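Local structure of superoxide dismutase 1 (Perkinsus marinus, 2CW2) at residues K60-Y65 against Y103-F108. The protein probably destroys superoxide radicals formed within the cell, using an iron ion to turn them into hydrogen peroxide and oxygen. Residues are numbered along the deposited sequence; the frame is centred on the assembly and turned at random.
Sequences KHHQTY and YNHTFF. With FE (Fe (III) ion), chain C.
His105 is the hub of this contact, touching both His62 and Tyr65. Segment 60-65 lies on helix 51-73 and segment 103-108 on helix 93-110. Both belong to the alpha-hairpin domain of the iron/manganese superoxide dismutases. The axes of the two short segments pass 9.9 Å apart at 136°, an oblique crossing nearer antiparallel than parallel. Their backbones come closest at His62 and His105.

CB of His105 sits almost straight above the centre of one face of the His62 ring. It lies 3.4 Å from the ring centroid, a clear CH-pi contact. His62 reaches this place because its CG is anti to the backbone N (chi1 -164°), which sends the ring across to helix 93-110. The two side chains pass alongside each other, pointing opposite ways, with the ring planes at 34°. Further out, His105 CE1 comes within 3.5 Å of Tyr65 CE2. The tyrosine side chain runs across the histidine, yet the two ring planes are tilted by only about a third of a right angle, neither stacked nor edge-to-face. His62, Tyr65 and His105 together make an aromatic cluster. The far nitrogen, His105 NE2, binds the iron at 1.9 Å. His57, Asp187, His191 and a water complete the site.

Thr106 meets His62 at the ring edge. Its OG1 lies in the ring plane, 3.1 Å from His62 NE2. The same OG1 is hydrogen-bonded to Val102 O, one turn back on its own helix.

Gln101 takes the ND1 hydrogen of His105 on its backbone O and bonds Tyr65 OH through its side-chain NE2, linking tyrosine and ligand in the second shell. The iron ligand is thus gripped at both nitrogens, which fixes the rotation of the imidazole. The bond at ND1 would probably make it a stronger electron donor to the iron.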
ATOM      1  N   LYS A  60       8.605  14.184   2.480  1.00 12.68           N
ATOM      2  CA  LYS A  60       8.365  13.273   3.601  1.00 12.95           C
ATOM      3  C   LYS A  60       8.754  11.811   3.285  1.00 11.99           C
ATOM      4  O   LYS A  60       9.701  11.272   3.885  1.00 12.52           O
ATOM      5  CB  LYS A  60       6.919  13.388   4.170  1.00 14.46           C
ATOM      6  CG  LYS A  60       6.581  14.773   4.869  1.00 17.16           C
ATOM      7  CD  LYS A  60       7.528  15.089   6.045  1.00 18.38           C
ATOM      8  CE  LYS A  60       7.104  16.316   6.916  1.00 20.56           C
ATOM      9  NZ  LYS A  60       5.998  17.106   6.328  1.00 21.78           N
ATOM     10  N   HIS A  61       8.048  11.176   2.344  1.00 11.29           N
ATOM     11  CA  HIS A  61       8.240   9.746   2.098  1.00 10.75           C
ATOM     12  C   HIS A  61       9.642   9.453   1.593  1.00 10.34           C
ATOM     13  O   HIS A  61      10.375   8.672   2.200  1.00 10.05           O
ATOM     14  CB  HIS A  61       7.210   9.217   1.084  1.00 11.19           C
ATOM     15  CG  HIS A  61       5.804   9.209   1.599  1.00 11.38           C
ATOM     16  ND1 HIS A  61       5.305   8.197   2.393  1.00 12.08           N
ATOM     17  CD2 HIS A  61       4.790  10.090   1.435  1.00 11.39           C
ATOM     18  CE1 HIS A  61       4.046   8.457   2.696  1.00 10.76           C
ATOM     19  NE2 HIS A  61       3.707   9.594   2.119  1.00 11.09           N
ATOM     20  N   HIS A  62      10.002  10.070   0.465  1.00  9.98           N
ATOM     21  CA  HIS A  62      11.295   9.841  -0.175  1.00 10.09           C
ATOM     22  C   HIS A  62      12.425  10.167   0.803  1.00 11.28           C
ATOM     23  O   HIS A  62      13.309   9.341   1.054  1.00 10.64           O
ATOM     24  CB  HIS A  62      11.417  10.702  -1.447  1.00  9.40           C
ATOM     25  CG  HIS A  62      12.514  10.285  -2.394  1.00 10.72           C
ATOM     26  ND1 HIS A  62      12.792  10.993  -3.547  1.00 11.26           N
ATOM     27  CD2 HIS A  62      13.395   9.254  -2.367  1.00 11.11           C
ATOM     28  CE1 HIS A  62      13.782  10.404  -4.201  1.00 11.77           C
ATOM     29  NE2 HIS A  62      14.178   9.352  -3.502  1.00 11.86           N
ATOM     30  N   GLN A  63      12.403  11.380   1.341  1.00 11.32           N
ATOM     31  CA  GLN A  63      13.477  11.805   2.231  1.00 12.37           C
ATOM     32  C   GLN A  63      13.611  10.903   3.443  1.00 12.64           C
ATOM     33  O   GLN A  63      14.716  10.650   3.921  1.00 13.18           O
ATOM     34  CB  GLN A  63      13.277  13.251   2.679  1.00 11.97           C
ATOM     35  CG  GLN A  63      14.360  13.738   3.648  1.00 14.31           C
ATOM     36  CD  GLN A  63      15.679  13.983   2.960  1.00 14.99           C
ATOM     37  OE1 GLN A  63      15.750  14.791   2.027  1.00 16.24           O
ATOM     38  NE2 GLN A  63      16.733  13.286   3.406  1.00 14.51           N
ATOM     39  N   THR A  64      12.479  10.442   3.961  1.00 11.41           N
ATOM     40  CA  THR A  64      12.497   9.589   5.140  1.00 12.58           C
ATOM     41  C   THR A  64      13.099   8.232   4.829  1.00 12.63           C
ATOM     42  O   THR A  64      13.788   7.647   5.667  1.00 12.60           O
ATOM     43  CB  THR A  64      11.089   9.459   5.734  1.00 12.79           C
ATOM     44  OG1 THR A  64      10.700  10.731   6.249  1.00 12.49           O
ATOM     45  CG2 THR A  64      11.085   8.557   6.979  1.00 13.50           C
ATOM     46  N   TYR A  65      12.851   7.714   3.630  1.00 11.87           N
ATOM     47  CA  TYR A  65      13.470   6.447   3.268  1.00 11.69           C
ATOM     48  C   TYR A  65      14.996   6.617   3.301  1.00 11.29           C
ATOM     49  O   TYR A  65      15.726   5.723   3.750  1.00 12.17           O
ATOM     50  CB  TYR A  65      13.058   5.990   1.859  1.00 12.11           C
ATOM     51  CG  TYR A  65      11.656   5.397   1.706  1.00 11.99           C
ATOM     52  CD1 TYR A  65      11.239   4.307   2.461  1.00 12.55           C
ATOM     53  CD2 TYR A  65      10.767   5.927   0.779  1.00 12.74           C
ATOM     54  CE1 TYR A  65       9.957   3.759   2.290  1.00 12.77           C
ATOM     55  CE2 TYR A  65       9.480   5.404   0.612  1.00 13.10           C
ATOM     56  CZ  TYR A  65       9.089   4.317   1.363  1.00 13.76           C
ATOM     57  OH  TYR A  65       7.817   3.805   1.182  1.00 12.13           O
ATOM     58  N   TYR A 103      15.765   4.428  -4.605  1.00  8.41           N
ATOM     59  CA  TYR A 103      15.965   4.383  -6.066  1.00  9.07           C
ATOM     60  C   TYR A 103      14.648   4.571  -6.839  1.00  9.48           C
ATOM     61  O   TYR A 103      14.577   5.338  -7.814  1.00  8.06           O
ATOM     62  CB  TYR A 103      16.600   3.049  -6.484  1.00  9.01           C
ATOM     63  CG  TYR A 103      16.890   2.947  -7.965  1.00 10.61           C
ATOM     64  CD1 TYR A 103      18.195   3.087  -8.443  1.00 11.55           C
ATOM     65  CD2 TYR A 103      15.868   2.711  -8.887  1.00 11.57           C
ATOM     66  CE1 TYR A 103      18.476   3.019  -9.803  1.00 12.28           C
ATOM     67  CE2 TYR A 103      16.131   2.639 -10.255  1.00 11.34           C
ATOM     68  CZ  TYR A 103      17.450   2.792 -10.698  1.00 12.76           C
ATOM     69  OH  TYR A 103      17.735   2.722 -12.040  1.00 12.42           O
ATOM     70  N   ASN A 104      13.617   3.847  -6.417  1.00  7.39           N
ATOM     71  CA  ASN A 104      12.330   3.902  -7.094  1.00  9.51           C
ATOM     72  C   ASN A 104      11.779   5.328  -7.181  1.00  9.09           C
ATOM     73  O   ASN A 104      11.235   5.737  -8.212  1.00  8.44           O
ATOM     74  CB  ASN A 104      11.322   3.001  -6.370  1.00  8.22           C
ATOM     75  CG  ASN A 104      11.708   1.523  -6.444  1.00  9.61           C
ATOM     76  OD1 ASN A 104      12.567   1.139  -7.229  1.00  8.38           O
ATOM     77  ND2 ASN A 104      11.097   0.707  -5.607  1.00  8.82           N
ATOM     78  N   HIS A 105      11.893   6.076  -6.089  1.00  9.42           N
ATOM     79  CA  HIS A 105      11.345   7.426  -6.072  1.00  8.92           C
ATOM     80  C   HIS A 105      12.210   8.395  -6.901  1.00  9.72           C
ATOM     81  O   HIS A 105      11.676   9.226  -7.649  1.00  9.14           O
ATOM     82  CB  HIS A 105      11.108   7.912  -4.628  1.00  9.98           C
ATOM     83  CG  HIS A 105       9.917   7.268  -3.963  1.00  9.81           C
ATOM     84  ND1 HIS A 105      10.003   6.084  -3.252  1.00  9.21           N
ATOM     85  CD2 HIS A 105       8.615   7.642  -3.913  1.00  9.58           C
ATOM     86  CE1 HIS A 105       8.798   5.768  -2.791  1.00  8.83           C
ATOM     87  NE2 HIS A 105       7.928   6.681  -3.200  1.00  9.57           N
ATOM     88  N   THR A 106      13.533   8.300  -6.771  1.00  8.26           N
ATOM     89  CA  THR A 106      14.385   9.158  -7.581  1.00  9.79           C
ATOM     90  C   THR A 106      14.085   8.923  -9.061  1.00  9.22           C
ATOM     91  O   THR A 106      13.953   9.856  -9.854  1.00  8.74           O
ATOM     92  CB  THR A 106      15.858   8.854  -7.265  1.00  9.69           C
ATOM     93  OG1 THR A 106      16.124   9.265  -5.924  1.00  9.08           O
ATOM     94  CG2 THR A 106      16.769   9.704  -8.125  1.00  9.96           C
ATOM     95  N   PHE A 107      13.949   7.660  -9.430  1.00  9.26           N
ATOM     96  CA  PHE A 107      13.673   7.314 -10.817  1.00 10.27           C
ATOM     97  C   PHE A 107      12.285   7.844 -11.217  1.00 10.30           C
ATOM     98  O   PHE A 107      12.106   8.402 -12.314  1.00 11.22           O
ATOM     99  CB  PHE A 107      13.684   5.787 -10.956  1.00  9.33           C
ATOM    100  CG  PHE A 107      13.690   5.303 -12.381  1.00 10.51           C
ATOM    101  CD1 PHE A 107      14.880   4.915 -12.988  1.00  9.42           C
ATOM    102  CD2 PHE A 107      12.516   5.221 -13.109  1.00  8.95           C
ATOM    103  CE1 PHE A 107      14.901   4.477 -14.295  1.00 10.41           C
ATOM    104  CE2 PHE A 107      12.532   4.772 -14.444  1.00 10.77           C
ATOM    105  CZ  PHE A 107      13.728   4.393 -15.031  1.00 10.37           C
ATOM    106  N   PHE A 108      11.314   7.655 -10.332  1.00  9.22           N
ATOM    107  CA  PHE A 108       9.931   8.110 -10.581  1.00  8.92           C
ATOM    108  C   PHE A 108       9.886   9.622 -10.840  1.00  8.68           C
ATOM    109  O   PHE A 108       9.354  10.081 -11.844  1.00  8.73           O
ATOM    110  CB  PHE A 108       9.014   7.740  -9.396  1.00  8.97           C
ATOM    111  CG  PHE A 108       7.572   8.214  -9.558  1.00  9.41           C
ATOM    112  CD1 PHE A 108       6.792   7.769 -10.620  1.00  8.04           C
ATOM    113  CD2 PHE A 108       7.002   9.079  -8.623  1.00 10.06           C
ATOM    114  CE1 PHE A 108       5.479   8.199 -10.768  1.00  8.92           C
ATOM    115  CE2 PHE A 108       5.680   9.505  -8.755  1.00 10.15           C
ATOM    116  CZ  PHE A 108       4.919   9.058  -9.840  1.00  8.82           C
TER
HETATM  117 FE    FE C 402       5.987   6.575  -3.352  1.00 11.30          FE
HETATM  118  O   HOH W   1       6.188   4.248  -3.115  1.00  9.82           O